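Local structure of designed helical repeat protein (Synthetic construct, 5CWD) at residues Gln29-Cys34 with Leu77-Gln82; Glu47-Phe52 with Ala83-Lys88. The protein has no known natural function, being a computationally designed protein built to explore how tandem helical repeats can be made to fold. All coordinates share one frame; numbering follows the deposited sequence.

Interaction 1 of 2, residues Gln29-Cys34 with Leu77-Gln82; sequences QAAKDC and LEVAKQ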
loop_
_atom_site.group_PDB
_atom_site.type_symbol
_atom_site.label_atom_id
_atom_site.label_comp_id
_atom_site.label_asym_id
_atom_site.label_seq_id
_atom_site.Cartn_x
_atom_site.Cartn_y
_atom_site.Cartn_z
ATOM N N GLN A 29 16.617 -7.097 1.472
ATOM C CA GLN A 29 17.080 -8.079 0.497
ATOM C C GLN A 29 16.036 -8.282 -0.597
ATOM O O GLN A 29 16.357 -8.267 -1.786
ATOM C CB GLN A 29 17.393 -9.411 1.187
ATOM C CG GLN A 29 17.861 -10.517 0.249
ATOM C CD GLN A 29 19.118 -10.147 -0.517
ATOM O OE1 GLN A 29 19.894 -9.294 -0.086
ATOM N NE2 GLN A 29 19.325 -10.789 -1.663
ATOM N N ALA A 30 14.786 -8.460 -0.181
ATOM C CA ALA A 30 13.678 -8.645 -1.110
ATOM C C ALA A 30 13.589 -7.478 -2.090
ATOM O O ALA A 30 13.437 -7.675 -3.299
ATOM C CB ALA A 30 12.372 -8.797 -0.343
ATOM N N ALA A 31 13.690 -6.264 -1.558
ATOM C CA ALA A 31 13.686 -5.062 -2.381
ATOM C C ALA A 31 14.841 -5.083 -3.377
ATOM O O ALA A 31 14.643 -4.882 -4.579
ATOM C CB ALA A 31 13.765 -3.825 -1.509
ATOM N N LYS A 32 16.046 -5.328 -2.870
ATOM C CA LYS A 32 17.229 -5.398 -3.722
ATOM C C LYS A 32 17.037 -6.415 -4.847
ATOM O O LYS A 32 17.375 -6.145 -6.001
ATOM C CB LYS A 32 18.468 -5.750 -2.895
ATOM C CG LYS A 32 18.933 -4.633 -1.966
ATOM C CD LYS A 32 20.160 -5.042 -1.159
ATOM C CE LYS A 32 20.611 -3.921 -0.234
ATOM N NZ LYS A 32 21.851 -4.268 0.515
ATOM N N ASP A 33 16.490 -7.578 -4.512
ATOM C CA ASP A 33 16.220 -8.600 -5.517
ATOM C C ASP A 33 15.211 -8.092 -6.542
ATOM O O ASP A 33 15.420 -8.228 -7.754
ATOM C CB ASP A 33 15.709 -9.885 -4.861
ATOM C CG ASP A 33 16.808 -10.663 -4.159
ATOM O OD1 ASP A 33 17.708 -11.181 -4.854
ATOM O OD2 ASP A 33 16.769 -10.768 -2.915
ATOM N N CYS A 34 14.120 -7.509 -6.052
ATOM C CA CYS A 34 13.100 -6.931 -6.924
ATOM C C CYS A 34 13.718 -5.949 -7.917
ATOM O O CYS A 34 13.466 -6.024 -9.124
ATOM C CB CYS A 34 12.022 -6.232 -6.095
ATOM S SG CYS A 34 10.943 -5.136 -7.042
ATOM N N LEU A 77 8.760 1.711 1.661
ATOM C CA LEU A 77 9.661 2.852 1.743
ATOM C C LEU A 77 11.110 2.420 1.521
ATOM O O LEU A 77 11.932 3.204 1.043
ATOM C CB LEU A 77 9.514 3.552 3.090
ATOM C CG LEU A 77 8.111 4.092 3.372
ATOM C CD1 LEU A 77 8.036 4.681 4.773
ATOM C CD2 LEU A 77 7.699 5.126 2.331
ATOM N N GLU A 78 11.417 1.170 1.851
ATOM C CA GLU A 78 12.770 0.651 1.674
ATOM C C GLU A 78 13.097 0.516 0.196
ATOM O O GLU A 78 14.096 1.059 -0.277
ATOM C CB GLU A 78 12.940 -0.702 2.369
ATOM C CG GLU A 78 13.963 -0.691 3.490
ATOM C CD GLU A 78 15.365 -0.394 2.995
ATOM O OE1 GLU A 78 15.674 -0.730 1.831
ATOM O OE2 GLU A 78 16.160 0.179 3.771
ATOM N N VAL A 79 12.256 -0.214 -0.531
ATOM C CA VAL A 79 12.465 -0.380 -1.963
ATOM C C VAL A 79 12.366 0.976 -2.654
ATOM O O VAL A 79 13.067 1.228 -3.633
ATOM C CB VAL A 79 11.452 -1.367 -2.587
ATOM C CG1 VAL A 79 10.032 -0.855 -2.444
ATOM C CG2 VAL A 79 11.785 -1.624 -4.050
ATOM N N ALA A 80 11.500 1.847 -2.145
ATOM C CA ALA A 80 11.427 3.212 -2.655
ATOM C C ALA A 80 12.775 3.916 -2.505
ATOM O O ALA A 80 13.290 4.493 -3.463
ATOM C CB ALA A 80 10.341 3.992 -1.940
ATOM N N LYS A 81 13.344 3.868 -1.303
ATOM C CA LYS A 81 14.661 4.452 -1.062
ATOM C C LYS A 81 15.717 3.742 -1.896
ATOM O O LYS A 81 16.704 4.345 -2.309
ATOM C CB LYS A 81 15.033 4.376 0.420
ATOM C CG LYS A 81 15.282 5.731 1.064
ATOM C CD LYS A 81 15.737 5.593 2.511
ATOM C CE LYS A 81 16.041 6.951 3.130
ATOM N NZ LYS A 81 16.311 6.854 4.592
ATOM N N GLN A 82 15.500 2.453 -2.132
ATOM C CA GLN A 82 16.429 1.640 -2.906
ATOM C C GLN A 82 16.355 1.986 -4.394
ATOM O O GLN A 82 17.364 1.952 -5.102
ATOM C CB GLN A 82 16.124 0.152 -2.696
ATOM C CG GLN A 82 17.261 -0.792 -3.073
ATOM C CD GLN A 82 18.184 -1.104 -1.911
ATOM O OE1 GLN A 82 19.404 -0.962 -2.017
ATOM N NE2 GLN A 82 17.607 -1.546 -0.795
#
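Gln-82, whose side chain meets Lys-32 across the contact, is fixed at its backbone by the helical bond from Gln-82 N to Glu-78 O (2.7 Å). Its amide takes part as a flat surface: Lys-32 CG sits over the face, 3.6 Å from Gln-82 CD and a little off the normal there, while Lys-32 CE, on the same side of the plane, is displaced beyond the edge that carries the oxygen and nitrogen, 3.7 Å from Gln-82 OE1. The bend at chi2 (91°) brings the amide beside the lysine, and chi3 (-128°) turns its face to CG; the lysine chain is extended beyond CG and crosses the glutamine at a slant. Lys-32 NZ ends 4.8 Å from Gln-82 OE1, so it is the lysine's methylenes, not its ammonium, that meet the amide.

Deeper in the contact, away from the exposed Lys-32, two helices of the all-helical repeat fold, 24-40 and 66-83, pack against each other with helix 45-63 between them in sequence. Their close approach rests on Ala-31: its CA is 4.9 Å from Val-79 CA, and its CB abuts Val-79 CB at 3.5 Å. Val-79 CG2 stands farther off, 3.9 Å from Ala-31 CB. With an alanine in place of Gln-82, Lys-32 CG would probably lose the flat amide beneath it and the lysine chain would be freer to turn. Leu-35, one turn along helix 24-40, touches both Val-79 and Gln-82. Cys-34 is tied by its disulfide to Cys-11 of helix 4-20.

Interaction 2 of 2, residues Glu47-Phe52 with Ala83-Lys88; sequences EAARSF and AGMPTK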
loop_
_atom_site.group_PDB
_atom_site.type_symbol
_atom_site.label_atom_id
_atom_site.label_comp_id
_atom_site.label_asym_id
_atom_site.label_seq_id
_atom_site.Cartn_x
_atom_site.Cartn_y
_atom_site.Cartn_z
ATOM N N GLU A 47 8.856 2.035 -11.378
ATOM C CA GLU A 47 7.668 1.225 -11.609
ATOM C C GLU A 47 7.767 -0.080 -10.827
ATOM O O GLU A 47 6.773 -0.580 -10.295
ATOM C CB GLU A 47 7.490 0.947 -13.103
ATOM C CG GLU A 47 6.056 0.646 -13.512
ATOM C CD GLU A 47 5.907 0.459 -15.009
ATOM O OE1 GLU A 47 6.728 -0.273 -15.603
ATOM O OE2 GLU A 47 4.972 1.051 -15.594
ATOM N N ALA A 48 8.977 -0.622 -10.755
ATOM C CA ALA A 48 9.226 -1.820 -9.967
ATOM C C ALA A 48 8.853 -1.579 -8.509
ATOM O O ALA A 48 8.047 -2.311 -7.929
ATOM C CB ALA A 48 10.678 -2.232 -10.079
ATOM N N ALA A 49 9.443 -0.540 -7.929
ATOM C CA ALA A 49 9.177 -0.170 -6.546
ATOM C C ALA A 49 7.699 0.142 -6.338
ATOM O O ALA A 49 7.136 -0.157 -5.284
ATOM C CB ALA A 49 10.030 1.019 -6.149
ATOM N N ARG A 50 7.076 0.749 -7.343
ATOM C CA ARG A 50 5.650 1.049 -7.290
ATOM C C ARG A 50 4.849 -0.240 -7.151
ATOM O O ARG A 50 4.062 -0.400 -6.215
ATOM C CB ARG A 50 5.210 1.816 -8.541
ATOM C CG ARG A 50 3.705 2.042 -8.649
ATOM C CD ARG A 50 3.330 2.623 -10.000
ATOM N NE ARG A 50 3.913 3.943 -10.207
ATOM C CZ ARG A 50 3.401 5.071 -9.726
ATOM N NH1 ARG A 50 2.292 5.050 -8.999
ATOM N NH2 ARG A 50 4.004 6.225 -9.969
ATOM N N SER A 51 5.057 -1.156 -8.092
ATOM C CA SER A 51 4.364 -2.440 -8.077
ATOM C C SER A 51 4.659 -3.189 -6.777
ATOM O O SER A 51 3.790 -3.874 -6.226
ATOM C CB SER A 51 4.774 -3.282 -9.289
ATOM O OG SER A 51 3.928 -4.407 -9.446
ATOM N N PHE A 52 5.888 -3.042 -6.289
ATOM C CA PHE A 52 6.284 -3.624 -5.010
ATOM C C PHE A 52 5.450 -3.051 -3.867
ATOM O O PHE A 52 4.924 -3.796 -3.040
ATOM C CB PHE A 52 7.771 -3.374 -4.746
ATOM C CG PHE A 52 8.324 -4.151 -3.582
ATOM C CD1 PHE A 52 8.115 -3.724 -2.281
ATOM C CD2 PHE A 52 9.064 -5.303 -3.790
ATOM C CE1 PHE A 52 8.626 -4.432 -1.215
ATOM C CE2 PHE A 52 9.577 -6.014 -2.725
ATOM C CZ PHE A 52 9.359 -5.576 -1.437
ATOM N N ALA A 83 15.155 2.326 -4.856
ATOM C CA ALA A 83 14.899 2.553 -6.275
ATOM C C ALA A 83 15.020 4.023 -6.672
ATOM O O ALA A 83 14.808 4.376 -7.831
ATOM C CB ALA A 83 13.516 2.037 -6.633
ATOM N N GLY A 84 15.356 4.877 -5.712
ATOM C CA GLY A 84 15.456 6.301 -5.973
ATOM C C GLY A 84 14.116 6.914 -6.342
ATOM O O GLY A 84 14.066 7.934 -7.032
ATOM N N MET A 85 13.030 6.290 -5.892
ATOM C CA MET A 85 11.688 6.831 -6.092
ATOM C C MET A 85 11.333 7.756 -4.933
ATOM O O MET A 85 11.759 7.518 -3.804
ATOM C CB MET A 85 10.655 5.707 -6.206
ATOM C CG MET A 85 9.212 6.201 -6.263
ATOM S SD MET A 85 7.988 4.913 -6.584
ATOM C CE MET A 85 8.283 3.779 -5.231
ATOM N N PRO A 86 10.564 8.824 -5.203
ATOM C CA PRO A 86 10.128 9.686 -4.097
ATOM C C PRO A 86 9.230 8.956 -3.100
ATOM O O PRO A 86 8.442 8.095 -3.486
ATOM C CB PRO A 86 9.359 10.803 -4.805
ATOM C CG PRO A 86 9.902 10.825 -6.183
ATOM C CD PRO A 86 10.216 9.402 -6.512
ATOM N N THR A 87 9.348 9.317 -1.826
ATOM C CA THR A 87 8.626 8.632 -0.762
ATOM C C THR A 87 7.144 8.989 -0.753
ATOM O O THR A 87 6.300 8.156 -0.428
ATOM C CB THR A 87 9.230 8.968 0.601
ATOM O OG1 THR A 87 9.360 10.389 0.726
ATOM C CG2 THR A 87 10.599 8.330 0.736
ATOM N N LYS A 88 6.834 10.232 -1.102
ATOM C CA LYS A 88 5.452 10.685 -1.202
ATOM C C LYS A 88 4.692 9.828 -2.213
ATOM O O LYS A 88 3.574 9.370 -1.957
ATOM C CB LYS A 88 5.417 12.157 -1.609
ATOM C CG LYS A 88 4.395 12.999 -0.879
ATOM C CD LYS A 88 4.638 14.477 -1.148
ATOM C CE LYS A 88 3.547 15.342 -0.550
ATOM N NZ LYS A 88 2.232 15.103 -1.203
#
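Ala-49 receives two groups from the helix-loop-helix connection that joins helix 66-83 to helix 87-105 in this alpha-helical repeat fold. Ala-83 CB lies 3.7 Å from Ala-49 CB, and the methyl of Met-85 reaches the same CB, with CE at 3.4 Å. Both CB atoms of the connection point toward helix 45-63. Met-85 gets there by running straight out through chi1 and chi2 and then turning at chi3 (58°), which swings CE onto the helix; Ala-80 and Ala-90 touch the same side chain from the two helices that the connection joins.

The other side is looser. Gly-84, with phi at 65°, ends the helical backbone conformation and is exposed, as is Pro-86, which stands at the N-cap position of helix 87-105. Arg-50 borders the contact without close side-chain packing, and Arg-50 CB stays 4.6 Å from Met-85 SD; its guanidinium is paired with Glu-89 in a salt bridge, although the deposited side chain has two conformations and the pairing is correspondingly tentative. Met-85 CE also rests on main-chain atoms of helix 45-63, 3.8 Å from Ala-49 C and 3.9 Å from Arg-50 N.

In the fold
Interactions 1 and 2 adjoin each other, sharing buried apolar side chains, their centres about 9 Å apart, and their segments alternate along the chain. Segment 83-88 directly continues 77-82, and a probable hydrogen bond between Ala-80 O and Met-85 N (3.0 Å) spans that junction, where Gly-84 leaves helical backbone angles. Val-79 belongs to both environments: its CG1 is 3.5 Å from Phe-52 CD1, while its CG2 is 3.8 Å from Ala-49 CB. Phe-52 also packs on the disulfide-bonded Cys-34, whose SG lies 3.8 Å from Phe-52 CD2. Helix 45-63 thus bridges helices 24-40 and 66-83 through the Phe-52 ring.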